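Local coordinates for Ycf54-like protein (Synechocystis sp. PCC 6803, PDB 5M2P), which is probably an accessory component of the Mg-protoporphyrin IX monomethylester cyclase, needed for protochlorophyllide formation in chlorophyll biosynthesis, at residues Leu27-Arg31 and Asp42-Val46; Gln48-Leu52 and Glu66-Val72; Asn53-Leu57 and Asp99-Asp103. One frame throughout, in Å; residues are numbered along the deposited sequence.

Contact 1 of 3, residues Leu27-Arg31 and Asp42-Val46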
# COMPACT_ATOMS: atom_id res chain seq x y z
N LEU A 27 -7.61 -9.89 -0.61
CA LEU A 27 -6.17 -9.82 -0.91
C LEU A 27 -5.53 -11.19 -0.82
O LEU A 27 -4.69 -11.53 -1.64
CB LEU A 27 -5.46 -8.88 0.06
CG LEU A 27 -5.80 -7.41 0.02
CD1 LEU A 27 -4.85 -6.65 0.91
CD2 LEU A 27 -5.69 -6.92 -1.40
N LYS A 28 -5.89 -11.97 0.20
CA LYS A 28 -5.36 -13.35 0.30
C LYS A 28 -5.75 -14.17 -0.93
O LYS A 28 -4.91 -14.85 -1.52
CB LYS A 28 -5.91 -14.01 1.56
CG LYS A 28 -5.41 -15.43 1.79
CD LYS A 28 -6.29 -16.17 2.80
CE LYS A 28 -5.83 -17.59 3.04
NZ LYS A 28 -4.81 -17.64 4.13
N GLU A 29 -7.01 -14.08 -1.35
CA GLU A 29 -7.45 -14.80 -2.53
C GLU A 29 -6.74 -14.33 -3.78
O GLU A 29 -6.42 -15.14 -4.66
CB GLU A 29 -8.97 -14.70 -2.71
CG GLU A 29 -9.72 -15.62 -1.75
CD GLU A 29 -9.25 -17.07 -1.87
OE1 GLU A 29 -9.34 -17.62 -2.99
OE2 GLU A 29 -8.76 -17.63 -0.85
N ARG A 30 -6.44 -13.04 -3.85
CA ARG A 30 -5.74 -12.50 -5.00
C ARG A 30 -4.30 -13.05 -5.05
O ARG A 30 -3.84 -13.45 -6.10
CB ARG A 30 -5.73 -10.97 -4.97
CG ARG A 30 -5.20 -10.31 -6.24
CD ARG A 30 -5.10 -8.80 -6.03
NE ARG A 30 -4.60 -8.05 -7.20
CZ ARG A 30 -5.36 -7.69 -8.24
NH1 ARG A 30 -6.65 -8.01 -8.26
NH2 ARG A 30 -4.83 -7.02 -9.25
N ARG A 31 -3.62 -13.10 -3.91
CA ARG A 31 -2.28 -13.72 -3.86
C ARG A 31 -2.32 -15.17 -4.33
O ARG A 31 -1.49 -15.61 -5.11
CB ARG A 31 -1.66 -13.66 -2.46
CG ARG A 31 -1.39 -12.25 -1.97
CD ARG A 31 -0.73 -12.25 -0.60
NE ARG A 31 -0.68 -10.90 -0.08
CZ ARG A 31 -1.52 -10.38 0.80
NH1 ARG A 31 -2.48 -11.10 1.37
NH2 ARG A 31 -1.35 -9.11 1.14
N ASP A 42 2.37 -8.26 -7.64
CA ASP A 42 2.66 -6.83 -7.87
C ASP A 42 1.86 -5.95 -6.91
O ASP A 42 1.62 -4.78 -7.21
CB ASP A 42 2.40 -6.45 -9.32
CG ASP A 42 0.94 -6.57 -9.72
OD1 ASP A 42 0.12 -7.08 -8.93
OD2 ASP A 42 0.62 -6.13 -10.85
N PHE A 43 1.47 -6.51 -5.77
CA PHE A 43 0.76 -5.77 -4.74
C PHE A 43 1.17 -6.36 -3.41
O PHE A 43 1.43 -7.56 -3.33
CB PHE A 43 -0.78 -5.84 -4.92
CG PHE A 43 -1.32 -7.24 -4.80
CD1 PHE A 43 -1.24 -8.13 -5.86
CD2 PHE A 43 -1.85 -7.70 -3.60
CE1 PHE A 43 -1.67 -9.44 -5.73
CE2 PHE A 43 -2.29 -9.00 -3.48
CZ PHE A 43 -2.21 -9.87 -4.55
N TRP A 44 1.20 -5.53 -2.39
CA TRP A 44 1.74 -5.87 -1.10
C TRP A 44 1.05 -5.05 -0.03
O TRP A 44 0.64 -3.92 -0.25
CB TRP A 44 3.25 -5.59 -1.04
CG TRP A 44 4.05 -6.13 -2.19
CD1 TRP A 44 4.68 -7.33 -2.27
CD2 TRP A 44 4.29 -5.47 -3.44
NE1 TRP A 44 5.27 -7.47 -3.48
CE2 TRP A 44 5.06 -6.34 -4.22
CE3 TRP A 44 3.92 -4.23 -3.98
CZ2 TRP A 44 5.48 -6.01 -5.51
CZ3 TRP A 44 4.33 -3.91 -5.25
CH2 TRP A 44 5.12 -4.79 -5.99
N GLN A 45 0.98 -5.61 1.17
CA GLN A 45 0.55 -4.89 2.33
C GLN A 45 1.78 -4.64 3.19
O GLN A 45 2.51 -5.59 3.52
CB GLN A 45 -0.52 -5.68 3.08
CG GLN A 45 -0.96 -4.99 4.37
CD GLN A 45 -2.30 -5.52 4.89
OE1 GLN A 45 -3.31 -5.46 4.21
NE2 GLN A 45 -2.31 -6.01 6.12
N VAL A 46 2.02 -3.38 3.51
CA VAL A 46 3.23 -2.96 4.23
C VAL A 46 2.79 -2.29 5.51
O VAL A 46 2.12 -1.27 5.50
CB VAL A 46 4.07 -1.96 3.39
CG1 VAL A 46 5.33 -1.55 4.14
CG2 VAL A 46 4.42 -2.55 2.03
O HOH W 1 -2.23 -5.74 -8.39
O HOH W 2 1.44 -9.57 -1.39
O HOH W 3 1.66 -8.43 1.26

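Contact 2 of 3, residues Gln48-Leu52 and Glu66-Val72. With SO4 (sulfate ion), chain B.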
# COMPACT_ATOMS: atom_id res chain seq x y z
N GLN A 48 3.33 -0.02 8.68
CA GLN A 48 4.13 1.15 9.03
C GLN A 48 5.18 1.46 7.94
O GLN A 48 6.40 1.50 8.21
CB GLN A 48 4.80 0.97 10.39
CG GLN A 48 5.02 2.30 11.09
CD GLN A 48 3.74 2.98 11.58
OE1 GLN A 48 2.69 2.37 11.67
NE2 GLN A 48 3.86 4.25 11.90
N PRO A 49 4.71 1.77 6.73
CA PRO A 49 5.68 1.89 5.63
C PRO A 49 6.73 2.99 5.77
O PRO A 49 6.44 4.13 6.09
CB PRO A 49 4.79 2.23 4.43
CG PRO A 49 3.51 2.75 5.04
CD PRO A 49 3.32 1.90 6.28
N ALA A 50 7.97 2.62 5.46
CA ALA A 50 9.07 3.58 5.45
C ALA A 50 8.94 4.62 4.36
O ALA A 50 9.49 5.71 4.45
CB ALA A 50 10.37 2.83 5.28
N PHE A 51 8.20 4.32 3.29
CA PHE A 51 8.06 5.33 2.22
C PHE A 51 7.44 6.64 2.70
O PHE A 51 7.66 7.69 2.10
CB PHE A 51 7.33 4.79 0.97
CG PHE A 51 5.84 4.51 1.13
CD1 PHE A 51 4.92 5.54 1.29
CD2 PHE A 51 5.35 3.21 1.02
CE1 PHE A 51 3.55 5.27 1.36
CE2 PHE A 51 3.99 2.95 1.12
CZ PHE A 51 3.11 3.98 1.29
N LEU A 52 6.68 6.58 3.79
CA LEU A 52 6.00 7.75 4.28
C LEU A 52 6.94 8.83 4.77
O LEU A 52 6.52 9.97 4.93
CB LEU A 52 5.03 7.33 5.39
CG LEU A 52 3.84 8.23 5.67
CD1 LEU A 52 3.06 8.59 4.40
CD2 LEU A 52 2.98 7.50 6.69
N GLU A 66 -1.26 7.39 13.38
CA GLU A 66 -0.02 7.06 14.09
C GLU A 66 0.46 5.64 13.74
O GLU A 66 1.68 5.42 13.53
CB GLU A 66 -0.22 7.23 15.60
CG GLU A 66 0.99 6.95 16.47
CD GLU A 66 0.61 7.01 17.93
OE1 GLU A 66 -0.18 7.92 18.29
OE2 GLU A 66 1.06 6.15 18.71
N LYS A 67 -0.45 4.68 13.74
CA LYS A 67 -0.13 3.30 13.43
C LYS A 67 -0.82 3.07 12.11
O LYS A 67 -2.06 3.07 12.03
CB LYS A 67 -0.65 2.35 14.52
CG LYS A 67 0.03 2.57 15.87
CD LYS A 67 -0.01 1.33 16.75
CE LYS A 67 -1.24 1.26 17.62
NZ LYS A 67 -1.05 0.36 18.81
N ASN A 68 -0.01 2.97 11.06
CA ASN A 68 -0.53 2.93 9.71
C ASN A 68 -0.05 1.72 8.94
O ASN A 68 0.84 0.99 9.37
CB ASN A 68 -0.27 4.25 9.00
CG ASN A 68 1.18 4.65 9.01
OD1 ASN A 68 2.03 3.98 8.44
ND2 ASN A 68 1.46 5.79 9.62
N VAL A 69 -0.68 1.51 7.79
CA VAL A 69 -0.47 0.32 6.99
C VAL A 69 -0.89 0.69 5.57
O VAL A 69 -1.92 1.34 5.38
CB VAL A 69 -1.27 -0.89 7.49
CG1 VAL A 69 -2.70 -0.52 7.80
CG2 VAL A 69 -1.17 -2.09 6.56
N ALA A 70 -0.06 0.33 4.59
CA ALA A 70 -0.37 0.63 3.20
C ALA A 70 -0.63 -0.62 2.39
O ALA A 70 0.04 -1.64 2.53
CB ALA A 70 0.79 1.40 2.56
N ILE A 71 -1.55 -0.48 1.44
CA ILE A 71 -1.62 -1.38 0.30
C ILE A 71 -0.88 -0.68 -0.83
O ILE A 71 -1.18 0.46 -1.18
CB ILE A 71 -3.07 -1.70 -0.10
CG1 ILE A 71 -3.91 -2.14 1.11
CG2 ILE A 71 -3.08 -2.77 -1.17
CD1 ILE A 71 -3.38 -3.32 1.86
N VAL A 72 0.12 -1.35 -1.36
CA VAL A 72 1.03 -0.81 -2.38
C VAL A 72 0.93 -1.69 -3.60
O VAL A 72 0.91 -2.91 -3.49
CB VAL A 72 2.48 -0.82 -1.85
CG1 VAL A 72 3.46 -0.27 -2.87
CG2 VAL A 72 2.54 -0.07 -0.53
S SO4 B . -4.83 8.02 14.98
O1 SO4 B . -5.47 7.77 16.30
O2 SO4 B . -5.44 9.22 14.38
O3 SO4 B . -3.37 8.23 15.14
O4 SO4 B . -5.06 6.87 14.08
O HOH W 4 4.80 4.71 8.34

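Contact 3 of 3, residues Asn53-Leu57 and Asp99-Asp103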
# COMPACT_ATOMS: atom_id res chain seq x y z
N ASN A 53 8.23 8.47 5.00
CA ASN A 53 9.22 9.45 5.43
C ASN A 53 9.86 10.25 4.28
O ASN A 53 10.64 11.17 4.50
CB ASN A 53 10.35 8.77 6.21
CG ASN A 53 9.92 8.28 7.57
OD1 ASN A 53 8.92 8.75 8.14
ND2 ASN A 53 10.65 7.30 8.08
N ALA A 54 9.51 9.93 3.04
CA ALA A 54 10.09 10.61 1.89
C ALA A 54 9.58 12.03 1.83
O ALA A 54 8.40 12.28 2.07
CB ALA A 54 9.76 9.91 0.61
N PRO A 55 10.43 13.01 1.48
CA PRO A 55 9.96 14.39 1.44
C PRO A 55 8.78 14.63 0.51
O PRO A 55 7.93 15.47 0.82
CB PRO A 55 11.19 15.17 1.00
CG PRO A 55 12.35 14.32 1.40
CD PRO A 55 11.90 12.91 1.32
N GLU A 56 8.70 13.87 -0.58
CA GLU A 56 7.62 14.04 -1.53
C GLU A 56 6.28 13.61 -0.96
O GLU A 56 5.24 13.95 -1.52
CB GLU A 56 7.94 13.28 -2.82
CG GLU A 56 7.90 11.76 -2.66
CD GLU A 56 8.60 10.98 -3.74
OE1 GLU A 56 7.94 10.71 -4.75
OE2 GLU A 56 9.76 10.62 -3.56
N LEU A 57 6.29 12.88 0.16
CA LEU A 57 5.09 12.38 0.81
C LEU A 57 4.78 13.13 2.12
O LEU A 57 3.99 12.69 2.96
CB LEU A 57 5.16 10.86 0.96
CG LEU A 57 5.32 10.10 -0.39
CD1 LEU A 57 5.20 8.61 -0.15
CD2 LEU A 57 4.28 10.51 -1.43
N ASP A 99 16.79 7.71 -3.48
CA ASP A 99 17.49 7.98 -2.23
C ASP A 99 16.53 7.97 -1.06
O ASP A 99 16.82 7.40 -0.01
CB ASP A 99 18.20 9.33 -2.24
CG ASP A 99 19.50 9.30 -2.95
OD1 ASP A 99 19.75 8.36 -3.73
OD2 ASP A 99 20.30 10.22 -2.68
N ALA A 100 15.37 8.62 -1.25
CA ALA A 100 14.40 8.77 -0.20
C ALA A 100 13.62 7.49 0.05
O ALA A 100 13.14 7.27 1.17
CB ALA A 100 13.44 9.90 -0.51
N ILE A 101 13.44 6.67 -0.98
CA ILE A 101 12.68 5.40 -0.89
C ILE A 101 13.52 4.28 -1.52
O ILE A 101 13.26 3.84 -2.64
CB ILE A 101 11.30 5.51 -1.58
CG1 ILE A 101 10.57 6.78 -1.12
CG2 ILE A 101 10.51 4.25 -1.30
CD1 ILE A 101 9.28 7.06 -1.82
N PRO A 102 14.55 3.84 -0.82
CA PRO A 102 15.40 2.81 -1.37
C PRO A 102 14.70 1.46 -1.46
O PRO A 102 15.06 0.65 -2.29
CB PRO A 102 16.60 2.78 -0.42
CG PRO A 102 16.06 3.33 0.87
CD PRO A 102 15.06 4.37 0.46
N ASP A 103 13.70 1.24 -0.60
CA ASP A 103 12.94 -0.00 -0.58
C ASP A 103 11.48 0.35 -0.40
O ASP A 103 11.04 0.72 0.70
CB ASP A 103 13.39 -0.90 0.57
CG ASP A 103 12.65 -2.22 0.61
OD1 ASP A 103 11.68 -2.41 -0.16
OD2 ASP A 103 13.05 -3.06 1.44

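Contact 1 of 3, residues Leu27-Arg31 and Asp42-Val46
Part of helix 21-36 lies over the edge strand 43-47. The axes of 27-31 and 43-46 approach to 10.2 Å, and their N-to-C directions differ by 138°. The nearest CA pairs are L27 with W44 (8.8 Å) and R31 with F43 (8.6 Å). F43 fills the gap between the backbones. R30 CD sits over one face of the F43 ring, 3.6 Å from the ring centroid, a CH-pi contact. At the ring edge, F43 CZ lies 3.6 Å from R31 N. L27 adds a looser apolar contact, with its CD2 4.5 Å from F43 CE2. The polar ends are linked through water. One water joins R30 NH2 (3.0 Å) to D42 OD1 (2.8 Å). Another joins R31 NE (2.8 Å) to F43 O (2.8 Å). Y34 of the same helix and F78 of helix 76-86 also meet this ring, joining both helices to the strand. This is helix-on-sheet packing of an antiparallel alpha+beta fold, with R30 over a strand aromatic and R31 at its edge.

Contact 2 of 3, residues Gln48-Leu52 and Glu66-Val72
Q48 and N68 each have 84 Å² covered by the other segment, far more than any other residue here. Their CA atoms are 5.0 Å apart. Three hydrogen bonds tie Q48 to residues 66-68, where the chain enters strand 68-73. Q48 N donates to N68 O (2.8 Å). N68 N donates to Q48 OE1 (2.8 Å), and Q48 NE2 donates to E66 O (3.0 Å). The side-chain amide thus uses both its ends on the backbone of 66-68. The N68 side chain turns to the loop. Its OD1 lies 3.3 Å from P49 CD, and one water bridges N68 OD1 (2.9 Å) and P49 O (2.8 Å). Its ND2 is held by P65 O. Beyond this polar end the contact becomes apolar. F51, with 40 Å² covered, is next: its CZ lies 3.7 Å from A70 CB and its CE2 3.7 Å from V72 CG2. P49 CG packs on the same A70 CB at 3.9 Å. A sulfate, probably from the crystallisation liquor, accepts a bond from E66 N to its O3 (2.9 Å). The chemistry implies a loop fixed by directional amide bonds at one end and seated by buried apolar side chains at the other.

Contact 3 of 3, residues Asn53-Leu57 and Asp99-Asp103
Two loops meet here at the periphery of the antiparallel sheet of this alpha+beta fold. Segment 53-57 leads into helix 58-63. Segment 99-103 follows the edge strand 90-96. The contact is small, with 166 Å² buried over both sides. It is held by apolar packing. A54 and A100 are the closest backbone pair, their CA atoms 5.1 Å apart. Small side chains permit this approach: A54 CB touches A100 CB at 3.8 Å. The ring of P55 extends the same patch, its CD 3.8 Å from A100 CB. I101 has a buried side chain that also packs on F51 and F94, so the loop is pinned to the sheet as well as to its neighbour. E56 contributes at the margin, where its OE2 lies 4.0 Å from I101 CD1. Hydrogen bonds serve each loop separately. L57 N donates to A54 O (2.9 Å), which closes the turn through P55 and E56. L57 then takes the N-cap position of helix 58-63. On the other side, I101 N is bonded to S98 OG and D103 OD1 to L105 N. The tightest meeting of the two loops is A54 CB against I101 CG1, at 3.7 Å.

How the contacts relate
From the N terminus, contact 1 closes first. It brings strand 43-47 back against helix 21-36 after a ten-residue connection. Contact 2 opens next, in series with contact 1. It spans helix 58-63 and ties the loop after strand 43-47 to strand 68-73. Contacts 1 and 2 share the sheet: V46 N lies 2.8 Å from A70 O, a probable hydrogen bond between neighbouring strands. Contact 3 crosses contact 2, because 53-57 lies between 48-52 and 66-72, while 99-103 follows both. It closes the longest loop, 41 residues, and ties the approach to helix 58-63 to the loop after strand 90-96. F51 CD1 and L57 CD1, 3.4 Å apart, join contacts 2 and 3. Contacts 1 and 3 do not touch.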